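Local atomic coordinates of odorant binding protein (AGAP010409-PA) (Anopheles gambiae, PDB entry 3L4L), a protein that probably binds small odorant molecules as a secreted insect odorant-binding protein, and here holds benzaldehyde. Residues Ser6-Cys11 against Arg43-Glu48; Val58-Asn63 against Lys80-Leu85; Glu86-Glu91 against Ala100-Gln105. All coordinates share one frame; numbering follows the deposited sequence.

Along the chain the three contacts come in series: contact 1 closes before contact 2 opens, and contact 2 before contact 3. Contact 1 joins helices 5-14 and 36-48. Its centre lies about 19 Å from the centre of each of the others, across the middle of the chain. Contacts 2 and 3 are about 10 Å apart, centre to centre, and meet where Leu85 and Val58 pack against Ala103. Helix 96-105 also reaches contact 1, where Arg43 CB lies 3.5 Å from Ala100 CB. Segments of all three contacts touch the benzaldehyde. The contacts thus join helices around the ligand site, probably the odorant pocket of this disulfide-linked helical fold.

Contact 1: Ser6-Cys11 against Arg43-Glu48; sequences SVIESC and RCIGLE. With HBX (benzaldehyde), chain B.
Cys44 is joined to Cys11 by a disulfide, SG to SG 2.0 Å with a chi3 of -82°. With chi1 at -179°, Cys44 turns its sulfur away from its own backbone N and out toward Cys11. It is one of the three disulfides of this protein, in the first-to-third cysteine pairing of classical insect odorant-binding proteins. Ile45 packs beside the disulfide. Its terminal CD1 is a shared meeting point: Val7 CG1 comes within 3.4 Å, Ile8 CD1 within 3.5 Å and Cys11 CB within 3.7 Å of Ile45 CD1. The first two are tighter than usual van der Waals contact. Gly46 belongs to the other side of the helix, where Gly46 CA approaches C6 of the benzaldehyde at 3.7 Å. Glu48 uses only its aliphatic part here. Glu48 CB rests on Val7 CG1 and Glu48 CG on the Cys11 SG, each at 3.8 Å. The two helical segments run at 132° to each other, with axes 9.5 Å apart at closest. Phe41, earlier on helix 36-48, also touches Ile8 and Cys11, while Arg43 leans on Leu96 of helix 96-105.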
loop_
_atom_site.group_PDB
_atom_site.type_symbol
_atom_site.label_atom_id
_atom_site.label_comp_id
_atom_site.label_asym_id
_atom_site.label_seq_id
_atom_site.Cartn_x
_atom_site.Cartn_y
_atom_site.Cartn_z
ATOM N N SER A 6 -12.099 3.725 -10.064
ATOM C CA SER A 6 -11.273 4.216 -11.165
ATOM C C SER A 6 -9.848 3.691 -11.076
ATOM O O SER A 6 -9.343 3.089 -12.020
ATOM C CB SER A 6 -11.256 5.746 -11.188
ATOM O OG SER A 6 -10.582 6.229 -12.341
ATOM N N VAL A 7 -9.199 3.931 -9.940
ATOM C CA VAL A 7 -7.824 3.488 -9.745
ATOM C C VAL A 7 -7.712 1.964 -9.763
ATOM O O VAL A 7 -6.729 1.424 -10.261
ATOM C CB VAL A 7 -7.213 4.069 -8.454
ATOM C CG1 VAL A 7 -5.922 3.356 -8.098
ATOM C CG2 VAL A 7 -6.973 5.570 -8.608
ATOM N N ILE A 8 -8.719 1.265 -9.248
ATOM C CA ILE A 8 -8.707 -0.200 -9.301
ATOM C C ILE A 8 -8.780 -0.712 -10.742
ATOM O O ILE A 8 -8.025 -1.604 -11.140
ATOM C CB ILE A 8 -9.864 -0.824 -8.494
ATOM C CG1 ILE A 8 -9.644 -0.624 -6.993
ATOM C CG2 ILE A 8 -10.013 -2.302 -8.829
ATOM C CD1 ILE A 8 -8.410 -1.278 -6.458
ATOM N N GLU A 9 -9.694 -0.153 -11.525
ATOM C CA GLU A 9 -9.815 -0.554 -12.918
ATOM C C GLU A 9 -8.535 -0.249 -13.692
ATOM O O GLU A 9 -8.036 -1.083 -14.458
ATOM C CB GLU A 9 -11.023 0.125 -13.562
ATOM C CG GLU A 9 -12.340 -0.235 -12.880
ATOM C CD GLU A 9 -12.567 -1.732 -12.813
ATOM O OE1 GLU A 9 -12.765 -2.260 -11.697
ATOM O OE2 GLU A 9 -12.531 -2.385 -13.876
ATOM N N SER A 10 -7.987 0.944 -13.490
ATOM C CA SER A 10 -6.795 1.333 -14.233
ATOM C C SER A 10 -5.599 0.476 -13.850
ATOM O O SER A 10 -4.823 0.053 -14.709
ATOM C CB SER A 10 -6.502 2.819 -14.042
ATOM O OG SER A 10 -7.517 3.575 -14.678
ATOM N N CYS A 11 -5.453 0.205 -12.560
ATOM C CA CYS A 11 -4.333 -0.599 -12.111
ATOM C C CYS A 11 -4.467 -2.053 -12.582
ATOM O O CYS A 11 -3.465 -2.715 -12.854
ATOM C CB CYS A 11 -4.143 -0.489 -10.594
ATOM S SG CYS A 11 -3.257 1.034 -10.109
ATOM N N ARG A 43 1.353 -2.153 -5.568
ATOM C CA ARG A 43 2.254 -1.053 -5.918
ATOM C C ARG A 43 1.554 0.003 -6.776
ATOM O O ARG A 43 1.670 1.203 -6.524
ATOM C CB ARG A 43 3.473 -1.580 -6.670
ATOM C CG ARG A 43 4.344 -0.479 -7.238
ATOM C CD ARG A 43 5.625 -1.020 -7.835
ATOM N NE ARG A 43 6.401 0.054 -8.449
ATOM C CZ ARG A 43 6.295 0.420 -9.723
ATOM N NH1 ARG A 43 5.457 -0.217 -10.535
ATOM N NH2 ARG A 43 7.033 1.414 -10.189
ATOM N N CYS A 44 0.841 -0.447 -7.801
ATOM C CA CYS A 44 0.141 0.468 -8.698
ATOM C C CYS A 44 -0.857 1.352 -7.948
ATOM O O CYS A 44 -0.918 2.555 -8.190
ATOM C CB CYS A 44 -0.566 -0.299 -9.818
ATOM S SG CYS A 44 -1.451 0.767 -10.996
ATOM N N ILE A 45 -1.634 0.757 -7.046
ATOM C CA ILE A 45 -2.623 1.513 -6.270
ATOM C C ILE A 45 -1.930 2.506 -5.340
ATOM O O ILE A 45 -2.387 3.634 -5.167
ATOM C CB ILE A 45 -3.492 0.592 -5.381
ATOM C CG1 ILE A 45 -4.280 -0.427 -6.216
ATOM C CG2 ILE A 45 -4.429 1.427 -4.506
ATOM C CD1 ILE A 45 -5.311 0.178 -7.129
ATOM N N GLY A 46 -0.837 2.073 -4.719
ATOM C CA GLY A 46 -0.076 2.944 -3.841
ATOM C C GLY A 46 0.473 4.155 -4.581
ATOM O O GLY A 46 0.408 5.276 -4.096
ATOM N N LEU A 47 1.014 3.922 -5.767
ATOM C CA LEU A 47 1.559 5.002 -6.579
ATOM C C LEU A 47 0.468 5.955 -7.045
ATOM O O LEU A 47 0.641 7.173 -6.984
ATOM C CB LEU A 47 2.321 4.445 -7.788
ATOM C CG LEU A 47 3.586 3.630 -7.514
ATOM C CD1 LEU A 47 4.224 3.198 -8.824
ATOM C CD2 LEU A 47 4.587 4.409 -6.664
ATOM N N GLU A 48 -0.657 5.405 -7.498
ATOM C CA GLU A 48 -1.731 6.225 -8.070
ATOM C C GLU A 48 -2.396 7.091 -7.013
ATOM O O GLU A 48 -2.736 8.245 -7.271
ATOM C CB GLU A 48 -2.790 5.360 -8.761
ATOM C CG GLU A 48 -2.333 4.713 -10.055
ATOM C CD GLU A 48 -2.237 5.700 -11.220
ATOM O OE1 GLU A 48 -2.659 6.869 -11.077
ATOM O OE2 GLU A 48 -1.739 5.292 -12.288
HETATM C "C1'" HBX B . 2.410 -0.037 -1.584
HETATM O "O1'" HBX B . 2.036 0.117 -2.738
HETATM C C1 HBX B . 1.609 0.573 -0.507
HETATM C C2 HBX B . 2.170 0.803 0.747
HETATM C C3 HBX B . 1.398 1.394 1.739
HETATM C C4 HBX B . 0.085 1.749 1.472
HETATM C C5 HBX B . -0.474 1.521 0.220
HETATM C C6 HBX B . 0.291 0.930 -0.773
#

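Contact 2: Val58-Asn63 against Lys80-Leu85; sequences VDLQAN and KHRACL. With HBX (benzaldehyde), chain B.
The backbone O of Asp59 is gripped twice by Asn63, once by its backbone N at 3.0 Å and once by its side-chain ND2 at 2.8 Å. The ND2 donor stands 50° out of the carbonyl plane, so it comes from above the group. This is the start of helix 60-66, and Asp59 is its N-cap. Its OD1 accepts weak bonds from the backbone N atoms of Gln61 and Ala62, and it is also bonded by Leu133 N. The Asn63 amide is held further by Leu51 O at ND2 and by the Tyr111 hydroxyl at OD1. These bonds fix the rotation of a group that borders the ligand: Asn63 OD1 is 3.3 Å from benzaldehyde C4.

Across to helix 75-86 the contact is apolar and largely buried. Leu60 splits its two methyls between neighbouring residues. Leu60 CD2 rests on His81 CB at 3.5 Å, and Leu60 CD1 meets Arg82 CG at the same distance. The His81 ring meets Phe77 edge-to-face, and its NE2 has a weak hydrogen bond with Asp110 OD1. The C-terminal segment, by its sequence a linker and Strep-tag and not native protein, lies alongside: Ser135 and Leu133 pair with the backbones of Val58 and Leu60. Val58 and Leu85 cross at about a right angle. Val58 CB lies 3.7 Å from Leu85 CD1, while Val58 CG2 lies between that leucine and the ligand, 3.8 Å from benzaldehyde C3.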
loop_
_atom_site.group_PDB
_atom_site.type_symbol
_atom_site.label_atom_id
_atom_site.label_comp_id
_atom_site.label_asym_id
_atom_site.label_seq_id
_atom_site.Cartn_x
_atom_site.Cartn_y
_atom_site.Cartn_z
ATOM N N VAL A 58 6.545 4.870 2.206
ATOM C CA VAL A 58 5.145 5.119 2.526
ATOM C C VAL A 58 4.923 6.547 3.027
ATOM O O VAL A 58 5.677 7.038 3.863
ATOM C CB VAL A 58 4.649 4.094 3.577
ATOM C CG1 VAL A 58 3.215 4.401 4.024
ATOM C CG2 VAL A 58 4.758 2.663 3.015
ATOM N N ASP A 59 3.905 7.227 2.502
ATOM C CA ASP A 59 3.516 8.527 3.046
ATOM C C ASP A 59 2.533 8.291 4.179
ATOM O O ASP A 59 1.353 8.004 3.952
ATOM C CB ASP A 59 2.900 9.445 1.979
ATOM C CG ASP A 59 2.446 10.786 2.554
ATOM O OD1 ASP A 59 2.604 10.997 3.771
ATOM O OD2 ASP A 59 1.937 11.636 1.791
ATOM N N LEU A 60 3.026 8.404 5.404
ATOM C CA LEU A 60 2.252 7.972 6.550
ATOM C C LEU A 60 1.096 8.918 6.851
ATOM O O LEU A 60 0.047 8.478 7.320
ATOM C CB LEU A 60 3.160 7.757 7.767
ATOM C CG LEU A 60 4.158 6.602 7.613
ATOM C CD1 LEU A 60 5.186 6.600 8.748
ATOM C CD2 LEU A 60 3.430 5.276 7.565
ATOM N N GLN A 61 1.279 10.209 6.573
ATOM C CA GLN A 61 0.180 11.167 6.710
ATOM C C GLN A 61 -0.932 10.870 5.699
ATOM O O GLN A 61 -2.111 10.853 6.055
ATOM C CB GLN A 61 0.666 12.614 6.555
ATOM C CG GLN A 61 -0.461 13.653 6.636
ATOM C CD GLN A 61 -1.128 13.689 8.000
ATOM O OE1 GLN A 61 -0.475 13.488 9.024
ATOM N NE2 GLN A 61 -2.439 13.935 8.021
ATOM N N ALA A 62 -0.561 10.642 4.442
ATOM C CA ALA A 62 -1.541 10.296 3.413
ATOM C C ALA A 62 -2.321 9.026 3.759
ATOM O O ALA A 62 -3.525 8.950 3.534
ATOM C CB ALA A 62 -0.880 10.157 2.061
ATOM N N ASN A 63 -1.641 8.026 4.307
ATOM C CA ASN A 63 -2.343 6.823 4.743
ATOM C C ASN A 63 -3.237 7.093 5.963
ATOM O O ASN A 63 -4.357 6.593 6.046
ATOM C CB ASN A 63 -1.356 5.673 4.992
ATOM C CG ASN A 63 -0.870 5.043 3.702
ATOM O OD1 ASN A 63 -1.504 4.133 3.169
ATOM N ND2 ASN A 63 0.249 5.529 3.187
ATOM N N LYS A 80 5.180 3.828 15.039
ATOM C CA LYS A 80 5.045 2.386 14.889
ATOM C C LYS A 80 5.256 1.962 13.433
ATOM O O LYS A 80 5.944 0.980 13.156
ATOM C CB LYS A 80 3.712 1.884 15.450
ATOM C CG LYS A 80 2.500 2.118 14.582
ATOM C CD LYS A 80 1.248 1.563 15.267
ATOM C CE LYS A 80 1.400 0.080 15.585
ATOM N NZ LYS A 80 0.431 -0.413 16.626
ATOM N N HIS A 81 4.703 2.724 12.494
ATOM C CA HIS A 81 4.838 2.355 11.088
ATOM C C HIS A 81 6.226 2.615 10.532
ATOM O O HIS A 81 6.741 1.801 9.783
ATOM C CB HIS A 81 3.743 2.999 10.237
ATOM C CG HIS A 81 2.397 2.413 10.493
ATOM N ND1 HIS A 81 2.103 1.095 10.219
ATOM C CD2 HIS A 81 1.288 2.934 11.065
ATOM C CE1 HIS A 81 0.857 0.842 10.574
ATOM N NE2 HIS A 81 0.339 1.941 11.088
ATOM N N ARG A 82 6.828 3.744 10.903
ATOM C CA ARG A 82 8.224 3.999 10.567
ATOM C C ARG A 82 9.107 2.829 10.995
ATOM O O ARG A 82 9.944 2.373 10.220
ATOM C CB ARG A 82 8.726 5.296 11.209
ATOM C CG ARG A 82 8.184 6.544 10.526
ATOM C CD ARG A 82 9.093 7.764 10.697
ATOM N NE ARG A 82 8.771 8.784 9.695
ATOM C CZ ARG A 82 9.027 10.082 9.825
ATOM N NH1 ARG A 82 9.610 10.538 10.925
ATOM N NH2 ARG A 82 8.693 10.924 8.855
ATOM N N ALA A 83 8.914 2.352 12.224
ATOM C CA ALA A 83 9.655 1.194 12.733
ATOM C C ALA A 83 9.340 -0.107 11.984
ATOM O O ALA A 83 10.242 -0.876 11.631
ATOM C CB ALA A 83 9.392 1.014 14.238
ATOM N N CYS A 84 8.064 -0.368 11.763
ATOM C CA CYS A 84 7.689 -1.546 11.000
ATOM C C CYS A 84 8.381 -1.525 9.631
ATOM O O CYS A 84 8.976 -2.513 9.201
ATOM C CB CYS A 84 6.175 -1.618 10.840
ATOM S SG CYS A 84 5.607 -3.026 9.878
ATOM N N LEU A 85 8.309 -0.383 8.956
ATOM C CA LEU A 85 8.886 -0.242 7.629
ATOM C C LEU A 85 10.408 -0.339 7.629
ATOM O O LEU A 85 10.997 -0.944 6.743
ATOM C CB LEU A 85 8.415 1.071 6.987
ATOM C CG LEU A 85 6.915 1.088 6.676
ATOM C CD1 LEU A 85 6.404 2.519 6.445
ATOM C CD2 LEU A 85 6.608 0.211 5.468
HETATM C "C1'" HBX B . 2.410 -0.037 -1.584
HETATM O "O1'" HBX B . 2.036 0.117 -2.738
HETATM C C1 HBX B . 1.609 0.573 -0.507
HETATM C C2 HBX B . 2.170 0.803 0.747
HETATM C C3 HBX B . 1.398 1.394 1.739
HETATM C C4 HBX B . 0.085 1.749 1.472
HETATM C C5 HBX B . -0.474 1.521 0.220
HETATM C C6 HBX B . 0.291 0.930 -0.773
#

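Contact 3: Glu86-Glu91 against Ala100-Gln105; sequences EAKNLE and AYSAFQ. With HBX (benzaldehyde), chain B.
Lys88 bends at both chi2 (-138°) and chi3 (96°), and these two turns lay its chain over Ser102. The chain ends in the one hydrogen bond across the contact, from Lys88 NZ to the backbone O of Ser102 at 3.0 Å. The donor is tilted 23° from the carbonyl plane. On the way Lys88 CD passes the hydroxyl OG of Ser102 at 3.3 Å.

Leu90 makes the apolar half of the contact. Leu90 CD1 meets Ala103 CB at 3.8 Å, and Leu90 CD2 reaches Ser102 OG at 3.9 Å. The opposite side of the helix borders the benzaldehyde, whose C1' is 3.3 Å from Ala100 O. The Phe104 ring presents its edge to the ligand, with benzaldehyde C4 in the ring plane. A type I beta turn from Glu86 to Asn89 leads out of helix 75-86, and a 3-10 segment starts at Leu90 on the way to helix 96-105. On that helix Tyr101 and Phe104 pack on Val42 of helix 36-48, and Ala100 and Ala103 on Tyr52 of strand 52-53.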
loop_
_atom_site.group_PDB
_atom_site.type_symbol
_atom_site.label_atom_id
_atom_site.label_comp_id
_atom_site.label_asym_id
_atom_site.label_seq_id
_atom_site.Cartn_x
_atom_site.Cartn_y
_atom_site.Cartn_z
ATOM N N GLU A 86 11.053 0.249 8.626
ATOM C CA GLU A 86 12.500 0.136 8.705
ATOM C C GLU A 86 12.891 -1.323 8.856
ATOM O O GLU A 86 13.887 -1.758 8.290
ATOM C CB GLU A 86 13.068 0.983 9.850
ATOM C CG GLU A 86 13.016 2.481 9.570
ATOM C CD GLU A 86 13.324 3.336 10.791
ATOM O OE1 GLU A 86 13.997 2.837 11.719
ATOM O OE2 GLU A 86 12.892 4.512 10.813
ATOM N N ALA A 87 12.073 -2.079 9.585
ATOM C CA ALA A 87 12.327 -3.500 9.840
ATOM C C ALA A 87 12.158 -4.373 8.589
ATOM O O ALA A 87 12.573 -5.530 8.577
ATOM C CB ALA A 87 11.423 -4.009 10.944
ATOM N N LYS A 88 11.541 -3.827 7.545
ATOM C CA LYS A 88 11.364 -4.578 6.301
ATOM C C LYS A 88 12.540 -4.422 5.345
ATOM O O LYS A 88 12.602 -5.103 4.324
ATOM C CB LYS A 88 10.085 -4.157 5.592
ATOM C CG LYS A 88 8.913 -4.067 6.512
ATOM C CD LYS A 88 7.692 -4.632 5.881
ATOM C CE LYS A 88 7.499 -6.065 6.293
ATOM N NZ LYS A 88 6.048 -6.322 6.290
ATOM N N ASN A 89 13.456 -3.514 5.663
ATOM C CA ASN A 89 14.673 -3.365 4.874
ATOM C C ASN A 89 14.333 -3.211 3.388
ATOM O O ASN A 89 14.911 -3.872 2.520
ATOM C CB ASN A 89 15.569 -4.579 5.103
ATOM C CG ASN A 89 15.765 -4.884 6.581
ATOM O OD1 ASN A 89 16.279 -4.057 7.333
ATOM N ND2 ASN A 89 15.355 -6.081 7.002
ATOM N N LEU A 90 13.379 -2.331 3.115
ATOM C CA LEU A 90 12.811 -2.178 1.782
ATOM C C LEU A 90 13.853 -1.874 0.717
ATOM O O LEU A 90 13.723 -2.311 -0.423
ATOM C CB LEU A 90 11.759 -1.063 1.783
ATOM C CG LEU A 90 10.589 -1.241 2.751
ATOM C CD1 LEU A 90 9.740 0.019 2.760
ATOM C CD2 LEU A 90 9.764 -2.470 2.383
ATOM N N GLU A 91 14.872 -1.110 1.084
ATOM C CA GLU A 91 15.922 -0.701 0.160
ATOM C C GLU A 91 16.745 -1.889 -0.325
ATOM O O GLU A 91 17.547 -1.763 -1.245
ATOM C CB GLU A 91 16.841 0.333 0.824
ATOM C CG GLU A 91 17.843 -0.254 1.817
ATOM C CD GLU A 91 17.263 -0.497 3.208
ATOM O OE1 GLU A 91 18.013 -0.985 4.080
ATOM O OE2 GLU A 91 16.069 -0.200 3.436
ATOM N N ALA A 100 6.958 -2.887 -2.614
ATOM C CA ALA A 100 5.733 -2.153 -2.314
ATOM C C ALA A 100 4.796 -3.013 -1.477
ATOM O O ALA A 100 4.214 -2.551 -0.499
ATOM C CB ALA A 100 5.047 -1.701 -3.599
ATOM N N TYR A 101 4.653 -4.277 -1.859
ATOM C CA TYR A 101 3.772 -5.178 -1.123
ATOM C C TYR A 101 4.264 -5.401 0.307
ATOM O O TYR A 101 3.480 -5.428 1.258
ATOM C CB TYR A 101 3.659 -6.507 -1.862
ATOM C CG TYR A 101 2.661 -7.463 -1.274
ATOM C CD1 TYR A 101 3.071 -8.487 -0.428
ATOM C CD2 TYR A 101 1.307 -7.359 -1.578
ATOM C CE1 TYR A 101 2.164 -9.378 0.097
ATOM C CE2 TYR A 101 0.391 -8.246 -1.058
ATOM C CZ TYR A 101 0.829 -9.256 -0.217
ATOM O OH TYR A 101 -0.075 -10.148 0.315
ATOM N N SER A 102 5.574 -5.539 0.462
ATOM C CA SER A 102 6.151 -5.690 1.786
ATOM C C SER A 102 5.863 -4.464 2.660
ATOM O O SER A 102 5.515 -4.599 3.835
ATOM C CB SER A 102 7.653 -5.974 1.693
ATOM O OG SER A 102 8.224 -6.057 2.986
ATOM N N ALA A 103 5.972 -3.272 2.080
ATOM C CA ALA A 103 5.701 -2.038 2.820
ATOM C C ALA A 103 4.225 -1.972 3.199
ATOM O O ALA A 103 3.870 -1.566 4.305
ATOM C CB ALA A 103 6.088 -0.819 1.989
ATOM N N PHE A 104 3.373 -2.373 2.263
ATOM C CA PHE A 104 1.938 -2.405 2.489
ATOM C C PHE A 104 1.576 -3.305 3.667
ATOM O O PHE A 104 0.610 -3.046 4.377
ATOM C CB PHE A 104 1.203 -2.886 1.236
ATOM C CG PHE A 104 -0.270 -3.108 1.458
ATOM C CD1 PHE A 104 -0.790 -4.391 1.530
ATOM C CD2 PHE A 104 -1.129 -2.029 1.622
ATOM C CE1 PHE A 104 -2.146 -4.602 1.755
ATOM C CE2 PHE A 104 -2.489 -2.228 1.845
ATOM C CZ PHE A 104 -2.997 -3.516 1.914
ATOM N N GLN A 105 2.343 -4.369 3.865
ATOM C CA GLN A 105 2.036 -5.305 4.945
ATOM C C GLN A 105 2.071 -4.619 6.313
ATOM O O GLN A 105 1.406 -5.054 7.254
ATOM C CB GLN A 105 2.932 -6.546 4.877
ATOM C CG GLN A 105 2.681 -7.385 3.614
ATOM C CD GLN A 105 1.239 -7.856 3.498
ATOM O OE1 GLN A 105 0.667 -7.895 2.405
ATOM N NE2 GLN A 105 0.641 -8.208 4.628
HETATM C "C1'" HBX B . 2.410 -0.037 -1.584
HETATM O "O1'" HBX B . 2.036 0.117 -2.738
HETATM C C1 HBX B . 1.609 0.573 -0.507
HETATM C C2 HBX B . 2.170 0.803 0.747
HETATM C C3 HBX B . 1.398 1.394 1.739
HETATM C C4 HBX B . 0.085 1.749 1.472
HETATM C C5 HBX B . -0.474 1.521 0.220
HETATM C C6 HBX B . 0.291 0.930 -0.773
#